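PDB 2R0B: Serine/threonine/tyrosine-interacting protein from Homo sapiens, which is a catalytically inactive phosphatase that anchors the kinases ERK1 and ERK2 in the nucleus and blocks assembly of FBXW7 into its SCF ubiquitin ligase. Local coordinates for residues A[124-127]-A[128-132]; A[68-71]-A[72-76]; A[26-29]-A[30-34]. All coordinates share one frame; numbering follows the deposited sequence.

Interaction 1: residues A[124-127]-A[128-132]; sequences FAYV and QERRF
Tyr126 swings its ring along the helix with CG opposite the backbone N (chi1 173°), and Arg130, one turn on, folds back at its second torsion (chi2 112°) to lay its guanidinium over that ring. The two planes are only 11° from parallel, so this is a stacked cation-pi pair, with Arg130 CZ 3.5 Å from the centroid of the Tyr126 ring. Arg130 CD adds an off-centre CH-pi contact to the same ring. The stack is pinned from within: Arg130 NH2 donates to the backbone O of Tyr126 at 2.8 Å, which should limit rotation of the guanidinium. The hydroxyl at the far end of Tyr126 bonds to the backbone O of Ile9 in strand 7-10. Phe124 and Gln128 form a looser pair, the amide lying obliquely to the ring with Gln128 NE2 3.4 Å from Phe124 CZ. A water donates both to Gln128 OE1 (2.9 Å) and to the backbone O of Ala125, holding the other end of the amide. Beneath these side chains the helix finishes. Val127 O takes two donors, Arg130 N at 2.9 Å and Arg131 N at 2.8 Å, while Val127 itself packs inward on Ile109, Ile112 and Leu15. The arrangement is an i to i+4 aromatic–arginine stack on the last turns of helix 120-130, against strand 7-10, while Arg131 ties the helix end, through the backbone O atoms of Ala99 and Gly100, to the loop that corresponds to the phosphate-binding loop of active dual-specificity phosphatases.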
loop_
_atom_site.group_PDB
_atom_site.type_symbol
_atom_site.label_atom_id
_atom_site.label_comp_id
_atom_site.label_asym_id
_atom_site.label_seq_id
_atom_site.Cartn_x
_atom_site.Cartn_y
_atom_site.Cartn_z
ATOM N N PHE A 124 -10.463 -0.740 -8.256
ATOM C CA PHE A 124 -10.152 0.684 -8.248
ATOM C C PHE A 124 -11.355 1.469 -7.688
ATOM O O PHE A 124 -11.214 2.293 -6.799
ATOM C CB PHE A 124 -9.736 1.199 -9.627
ATOM C CG PHE A 124 -9.671 2.705 -9.700
ATOM C CD1 PHE A 124 -8.516 3.380 -9.303
ATOM C CD2 PHE A 124 -10.781 3.442 -10.104
ATOM C CE1 PHE A 124 -8.454 4.774 -9.323
ATOM C CE2 PHE A 124 -10.719 4.850 -10.155
ATOM C CZ PHE A 124 -9.567 5.512 -9.756
ATOM N N ALA A 125 -12.552 1.167 -8.174
ATOM C CA ALA A 125 -13.757 1.853 -7.679
ATOM C C ALA A 125 -13.987 1.672 -6.167
ATOM O O ALA A 125 -14.391 2.603 -5.458
ATOM C CB ALA A 125 -14.988 1.404 -8.494
ATOM N N TYR A 126 -13.716 0.469 -5.680
ATOM C CA TYR A 126 -13.908 0.124 -4.281
ATOM C C TYR A 126 -12.980 0.987 -3.425
ATOM O O TYR A 126 -13.375 1.553 -2.397
ATOM C CB TYR A 126 -13.639 -1.382 -4.072
ATOM C CG TYR A 126 -13.658 -1.745 -2.632
ATOM C CD1 TYR A 126 -14.820 -2.226 -2.040
ATOM C CD2 TYR A 126 -12.522 -1.561 -1.825
ATOM C CE1 TYR A 126 -14.850 -2.542 -0.696
ATOM C CE2 TYR A 126 -12.543 -1.866 -0.471
ATOM C CZ TYR A 126 -13.695 -2.356 0.086
ATOM O OH TYR A 126 -13.725 -2.643 1.430
ATOM N N VAL A 127 -11.730 1.096 -3.856
ATOM C CA VAL A 127 -10.757 1.857 -3.073
ATOM C C VAL A 127 -11.027 3.354 -3.167
ATOM O O VAL A 127 -10.929 4.057 -2.172
ATOM C CB VAL A 127 -9.292 1.507 -3.448
ATOM C CG1 VAL A 127 -8.281 2.387 -2.672
ATOM C CG2 VAL A 127 -9.035 0.072 -3.194
ATOM N N GLN A 128 -11.398 3.829 -4.356
ATOM C CA GLN A 128 -11.711 5.240 -4.575
ATOM C C GLN A 128 -12.860 5.709 -3.662
ATOM O O GLN A 128 -12.880 6.857 -3.186
ATOM C CB GLN A 128 -12.082 5.428 -6.046
ATOM C CG GLN A 128 -12.220 6.858 -6.514
ATOM C CD GLN A 128 -12.651 6.921 -7.979
ATOM O OE1 GLN A 128 -13.608 6.247 -8.399
ATOM N NE2 GLN A 128 -11.951 7.727 -8.761
ATOM N N GLU A 129 -13.808 4.818 -3.386
ATOM C CA GLU A 129 -14.933 5.181 -2.523
ATOM C C GLU A 129 -14.453 5.478 -1.091
ATOM O O GLU A 129 -15.051 6.313 -0.385
ATOM C CB GLU A 129 -16.021 4.093 -2.547
ATOM C CG GLU A 129 -16.713 3.968 -3.911
ATOM C CD GLU A 129 -17.968 4.822 -4.078
ATOM O OE1 GLU A 129 -18.062 5.925 -3.469
ATOM O OE2 GLU A 129 -18.865 4.378 -4.842
ATOM N N ARG A 130 -13.357 4.833 -0.689
ATOM C CA ARG A 130 -12.787 5.005 0.656
ATOM C C ARG A 130 -11.726 6.108 0.721
ATOM O O ARG A 130 -11.630 6.823 1.720
ATOM C CB ARG A 130 -12.151 3.704 1.130
ATOM C CG ARG A 130 -13.107 2.712 1.773
ATOM C CD ARG A 130 -13.271 1.480 0.918
ATOM N NE ARG A 130 -14.456 0.718 1.308
ATOM C CZ ARG A 130 -15.480 0.436 0.502
ATOM N NH1 ARG A 130 -16.493 -0.268 0.974
ATOM N NH2 ARG A 130 -15.495 0.829 -0.770
ATOM N N ARG A 131 -10.904 6.205 -0.324
ATOM C CA ARG A 131 -9.891 7.258 -0.420
ATOM C C ARG A 131 -10.040 7.960 -1.768
ATOM O O ARG A 131 -9.552 7.506 -2.817
ATOM C CB ARG A 131 -8.473 6.704 -0.221
ATOM C CG ARG A 131 -7.398 7.811 -0.181
ATOM C CD ARG A 131 -6.028 7.212 0.138
ATOM N NE ARG A 131 -4.959 8.212 0.067
ATOM C CZ ARG A 131 -4.741 9.170 0.970
ATOM N NH1 ARG A 131 -5.540 9.302 2.035
ATOM N NH2 ARG A 131 -3.755 10.034 0.776
ATOM N N PHE A 132 -10.729 9.093 -1.723
ATOM C CA PHE A 132 -11.214 9.761 -2.918
ATOM C C PHE A 132 -10.142 10.148 -3.933
ATOM O O PHE A 132 -10.430 10.283 -5.116
ATOM C CB PHE A 132 -12.059 10.983 -2.525
ATOM C CG PHE A 132 -11.250 12.165 -2.052
ATOM C CD1 PHE A 132 -10.647 13.026 -2.974
ATOM C CD2 PHE A 132 -11.144 12.445 -0.695
ATOM C CE1 PHE A 132 -9.907 14.138 -2.549
ATOM C CE2 PHE A 132 -10.419 13.553 -0.256
ATOM C CZ PHE A 132 -9.793 14.398 -1.187
HETATM O O HOH W 1 -15.533 4.861 -6.758
#

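Interaction 2: residues A[68-71]-A[72-76]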
loop_
_atom_site.group_PDB
_atom_site.type_symbol
_atom_site.label_atom_id
_atom_site.label_comp_id
_atom_site.label_asym_id
_atom_site.label_seq_id
_atom_site.Cartn_x
_atom_site.Cartn_y
_atom_site.Cartn_z
ATOM N N PRO A 68 5.188 5.905 -15.079
ATOM C CA PRO A 68 4.625 4.779 -15.847
ATOM C C PRO A 68 5.587 3.679 -16.324
ATOM O O PRO A 68 5.130 2.595 -16.714
ATOM C CB PRO A 68 3.888 5.449 -17.015
ATOM C CG PRO A 68 4.307 6.886 -17.029
ATOM C CD PRO A 68 4.927 7.219 -15.700
ATOM N N VAL A 69 6.891 3.922 -16.310
ATOM C CA VAL A 69 7.796 2.837 -16.695
ATOM C C VAL A 69 8.424 2.093 -15.506
ATOM O O VAL A 69 9.120 1.097 -15.683
ATOM C CB VAL A 69 8.867 3.288 -17.721
ATOM C CG1 VAL A 69 8.224 4.140 -18.812
ATOM C CG2 VAL A 69 9.980 4.046 -17.044
ATOM N N GLU A 70 8.184 2.582 -14.293
ATOM C CA GLU A 70 8.708 1.912 -13.099
ATOM C C GLU A 70 8.049 0.531 -12.998
ATOM O O GLU A 70 6.852 0.383 -13.214
ATOM C CB GLU A 70 8.440 2.748 -11.840
ATOM C CG GLU A 70 8.758 2.056 -10.495
ATOM C CD GLU A 70 10.239 1.740 -10.322
ATOM O OE1 GLU A 70 10.911 2.466 -9.544
ATOM O OE2 GLU A 70 10.736 0.801 -11.003
ATOM N N ASN A 71 8.849 -0.487 -12.731
ATOM C CA ASN A 71 8.328 -1.831 -12.517
ATOM C C ASN A 71 7.897 -2.021 -11.070
ATOM O O ASN A 71 8.738 -2.044 -10.144
ATOM C CB ASN A 71 9.406 -2.859 -12.889
ATOM C CG ASN A 71 8.984 -4.313 -12.645
ATOM O OD1 ASN A 71 8.074 -4.618 -11.861
ATOM N ND2 ASN A 71 9.681 -5.232 -13.323
ATOM N N ILE A 72 6.587 -2.162 -10.866
ATOM C CA ILE A 72 6.063 -2.551 -9.542
ATOM C C ILE A 72 5.525 -3.985 -9.510
ATOM O O ILE A 72 5.420 -4.568 -8.444
ATOM C CB ILE A 72 4.951 -1.599 -9.026
ATOM C CG1 ILE A 72 3.714 -1.624 -9.940
ATOM C CG2 ILE A 72 5.510 -0.190 -8.818
ATOM C CD1 ILE A 72 2.551 -0.715 -9.419
ATOM N N ILE A 73 5.180 -4.558 -10.663
ATOM C CA ILE A 73 4.702 -5.953 -10.687
ATOM C C ILE A 73 5.703 -6.933 -10.055
ATOM O O ILE A 73 5.303 -7.893 -9.397
ATOM C CB ILE A 73 4.273 -6.390 -12.117
ATOM C CG1 ILE A 73 3.585 -7.755 -12.089
ATOM C CG2 ILE A 73 5.466 -6.351 -13.077
ATOM C CD1 ILE A 73 3.012 -8.187 -13.449
ATOM N N ARG A 74 7.006 -6.663 -10.218
ATOM C CA ARG A 74 8.024 -7.501 -9.575
ATOM C C ARG A 74 7.832 -7.673 -8.052
ATOM O O ARG A 74 8.299 -8.669 -7.482
ATOM C CB ARG A 74 9.435 -6.970 -9.872
ATOM C CG ARG A 74 9.688 -5.569 -9.302
ATOM C CD ARG A 74 11.008 -5.005 -9.736
ATOM N NE ARG A 74 11.056 -3.569 -9.506
ATOM C CZ ARG A 74 12.127 -2.902 -9.076
ATOM N NH1 ARG A 74 13.264 -3.529 -8.808
ATOM N NH2 ARG A 74 12.055 -1.592 -8.900
ATOM N N PHE A 75 7.153 -6.714 -7.409
ATOM C CA PHE A 75 6.999 -6.737 -5.944
ATOM C C PHE A 75 5.600 -7.184 -5.475
ATOM O O PHE A 75 5.401 -7.386 -4.253
ATOM C CB PHE A 75 7.321 -5.364 -5.303
ATOM C CG PHE A 75 8.787 -4.968 -5.356
ATOM C CD1 PHE A 75 9.772 -5.798 -4.827
ATOM C CD2 PHE A 75 9.169 -3.748 -5.912
ATOM C CE1 PHE A 75 11.123 -5.423 -4.905
ATOM C CE2 PHE A 75 10.502 -3.358 -5.975
ATOM C CZ PHE A 75 11.482 -4.193 -5.463
ATOM N N PHE A 76 4.654 -7.390 -6.399
ATOM C CA PHE A 76 3.321 -7.833 -5.983
ATOM C C PHE A 76 3.318 -9.128 -5.137
ATOM O O PHE A 76 2.642 -9.173 -4.135
ATOM C CB PHE A 76 2.337 -7.916 -7.166
ATOM C CG PHE A 76 1.997 -6.564 -7.773
ATOM C CD1 PHE A 76 2.147 -5.391 -7.040
ATOM C CD2 PHE A 76 1.487 -6.476 -9.057
ATOM C CE1 PHE A 76 1.823 -4.132 -7.613
ATOM C CE2 PHE A 76 1.165 -5.235 -9.632
ATOM C CZ PHE A 76 1.319 -4.071 -8.907
HETATM O O HOH W 2 12.975 1.504 -8.283
#
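Asn71 and Arg74 are joined by two hydrogen bonds running in the same direction along the chain. The backbone N of Arg74 donates to Asn71 OD1 at 2.8 Å, in the plane of the side-chain carbonyl, and Arg74 NE donates to the backbone O of Asn71, also at 2.8 Å. This second bond is nearly straight (175°) and lies in the guanidinium plane, though it meets the Asn71 carbonyl from above its plane. With CG of Arg74 set between the backbone N and the carbonyl carbon (chi1 63°), the chain folds back over the Asn71 amide before NE reaches that oxygen.

The charged contact is longer: Glu70 OE2 and Arg74 NH2 form a salt bridge at 3.4 Å, the carboxylate and guanidinium planes 31° apart. A water donates to Glu70 OE1 at 2.6 Å and accepts a weak bond from Arg74 NH2. Glu70 OE1 also accepts a hydrogen bond from the backbone N of Ala65, across the loop.

Van der Waals contacts complete the turn. Arg74 CG lies 3.2 Å from Asn71 OD1, Ile73 CG2 is 3.4 Å from the same oxygen, and the Phe75 ring covers one face of the guanidinium. The loop probably corresponds to the one carrying the general acid in active relatives. It links strand 58-63 to helix 76-88: Gln143 of helix 138-152 bonds to the backbone of Glu70, Ile72 and Ile73, while Ile72 packs on Phe140 and, in helix 103-116, on Ala106 and Phe107.

Interaction 3: residues A[26-29]-A[30-34]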
loop_
_atom_site.group_PDB
_atom_site.type_symbol
_atom_site.label_atom_id
_atom_site.label_comp_id
_atom_site.label_asym_id
_atom_site.label_seq_id
_atom_site.Cartn_x
_atom_site.Cartn_y
_atom_site.Cartn_z
ATOM N N LEU A 26 2.138 8.046 16.365
ATOM C CA LEU A 26 2.195 6.782 17.130
ATOM C C LEU A 26 0.883 6.424 17.845
ATOM O O LEU A 26 0.401 5.305 17.674
ATOM C CB LEU A 26 3.357 6.760 18.116
ATOM C CG LEU A 26 3.588 5.422 18.819
ATOM C CD1 LEU A 26 3.763 4.277 17.805
ATOM C CD2 LEU A 26 4.806 5.545 19.708
ATOM N N PRO A 27 0.297 7.370 18.622
ATOM C CA PRO A 27 -0.992 7.082 19.270
ATOM C C PRO A 27 -2.073 6.575 18.301
ATOM O O PRO A 27 -2.808 5.642 18.638
ATOM C CB PRO A 27 -1.405 8.448 19.830
ATOM C CG PRO A 27 -0.124 9.104 20.135
ATOM C CD PRO A 27 0.793 8.714 18.995
ATOM N N VAL A 28 -2.155 7.175 17.113
ATOM C CA VAL A 28 -3.156 6.781 16.106
ATOM C C VAL A 28 -2.870 5.373 15.604
ATOM O O VAL A 28 -3.773 4.539 15.545
ATOM C CB VAL A 28 -3.224 7.799 14.943
ATOM C CG1 VAL A 28 -4.130 7.316 13.839
ATOM C CG2 VAL A 28 -3.708 9.159 15.467
ATOM N N LEU A 29 -1.597 5.100 15.320
ATOM C CA LEU A 29 -1.181 3.788 14.876
ATOM C C LEU A 29 -1.468 2.713 15.919
ATOM O O LEU A 29 -1.999 1.658 15.580
ATOM C CB LEU A 29 0.301 3.791 14.463
ATOM C CG LEU A 29 0.613 4.739 13.297
ATOM C CD1 LEU A 29 2.121 4.918 13.233
ATOM C CD2 LEU A 29 0.099 4.247 11.959
ATOM N N GLN A 30 -1.196 3.010 17.187
ATOM C CA GLN A 30 -1.369 2.001 18.235
ATOM C C GLN A 30 -2.845 1.777 18.501
ATOM O O GLN A 30 -3.253 0.634 18.675
ATOM C CB GLN A 30 -0.590 2.390 19.501
ATOM C CG GLN A 30 0.911 2.500 19.201
ATOM C CD GLN A 30 1.792 2.699 20.414
ATOM O OE1 GLN A 30 1.501 3.519 21.298
ATOM N NE2 GLN A 30 2.916 1.968 20.441
ATOM N N LYS A 31 -3.645 2.854 18.478
ATOM C CA LYS A 31 -5.104 2.757 18.684
ATOM C C LYS A 31 -5.782 1.867 17.652
ATOM O O LYS A 31 -6.750 1.179 17.970
ATOM C CB LYS A 31 -5.756 4.146 18.687
ATOM C CG LYS A 31 -7.296 4.169 18.767
ATOM C CD LYS A 31 -7.814 5.605 18.848
ATOM C CE LYS A 31 -7.474 6.390 17.577
ATOM N NZ LYS A 31 -7.542 7.868 17.771
ATOM N N HIS A 32 -5.270 1.880 16.420
ATOM C CA HIS A 32 -5.812 1.027 15.362
ATOM C C HIS A 32 -5.143 -0.362 15.252
ATOM O O HIS A 32 -5.492 -1.149 14.366
ATOM C CB HIS A 32 -5.774 1.771 14.020
ATOM C CG HIS A 32 -6.814 2.843 13.895
ATOM N ND1 HIS A 32 -6.535 4.182 14.070
ATOM C CD2 HIS A 32 -8.139 2.768 13.615
ATOM C CE1 HIS A 32 -7.637 4.891 13.887
ATOM N NE2 HIS A 32 -8.627 4.056 13.625
ATOM N N GLY A 33 -4.208 -0.654 16.161
ATOM C CA GLY A 33 -3.556 -1.956 16.223
ATOM C C GLY A 33 -2.669 -2.232 15.032
ATOM O O GLY A 33 -2.529 -3.390 14.632
ATOM N N ILE A 34 -2.092 -1.177 14.451
ATOM C CA ILE A 34 -1.143 -1.346 13.322
ATOM C C ILE A 34 0.097 -2.059 13.835
ATOM O O ILE A 34 0.643 -1.664 14.860
ATOM C CB ILE A 34 -0.672 0.016 12.754
ATOM C CG1 ILE A 34 -1.819 0.832 12.137
ATOM C CG2 ILE A 34 0.508 -0.162 11.792
ATOM C CD1 ILE A 34 -2.670 0.038 11.165
#
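Leu26 lays its CD1 methyl against the side-chain amide of Gln30, 3.6 Å from NE2, while its CG meets the amide carbon. Its CG stands opposite the backbone N (chi1 -173°), which carries the branch forward along the helix toward Gln30. Gln30 runs out extended beyond CG, its own CG passing 3.2 Å from the backbone O of Leu26, so that the two chains cover each other on the outside of the turn. Beneath them Gln30 N donates to Leu26 O at 2.8 Å in an ordinary helical bond. Leu26 also touches Phe53 and Leu56, and Phe53 belongs to the motif that interacts with FBXW7. Replacing Leu26 with alanine would probably leave the hydrocarbon part of Gln30 without its partner and open a gap beside Phe53.

The helix ends in a Schellman motif. Gly33 takes a positive phi (68°), a conformation that favours glycine, and the chain turns back so that Ile34 N donates to Leu29 O at 3.1 Å and Gly33 N to Gln30 O at 3.0 Å. The hydrophobic clasp across this turn is Leu29 CD2 against Ile34 CG1, 3.9 Å apart. Leu29 also reaches Phe53.

His32 grips Val28 twice: its backbone N and its ring ND1 both donate to Val28 O at 3.2 Å, arriving from opposite faces of the carbonyl plane. Val28 O lies 16° out of the imidazole plane in the ND1 bond, which should restrain the rotation of the ring. The valine runs alongside the imidazole, its CG1 4.0 Å from His32 ND1. The imidazole also meets the ring of Phe14, and the His32 side chain touches Met6.

Overall arrangement
All three contacts are local and belong to one dual-specificity phosphatase domain, but they hold different elements. Interactions 1 and 3 both close a helix, 120-130 and 26-31, and each is partly buried; interaction 2 is a surface contact in the loop before helix 76-88. All three use side-chain-to-backbone hydrogen bonds; they differ in what is added, a cation-pi stack beside strand 7-10 in interaction 1, a long salt bridge in interaction 2, and aliphatic packing with a Schellman motif in interaction 3. Interactions 2 and 3 lie on opposite sides of the chain's centre, their centres about 30 Å apart, and interaction 1 touches neither.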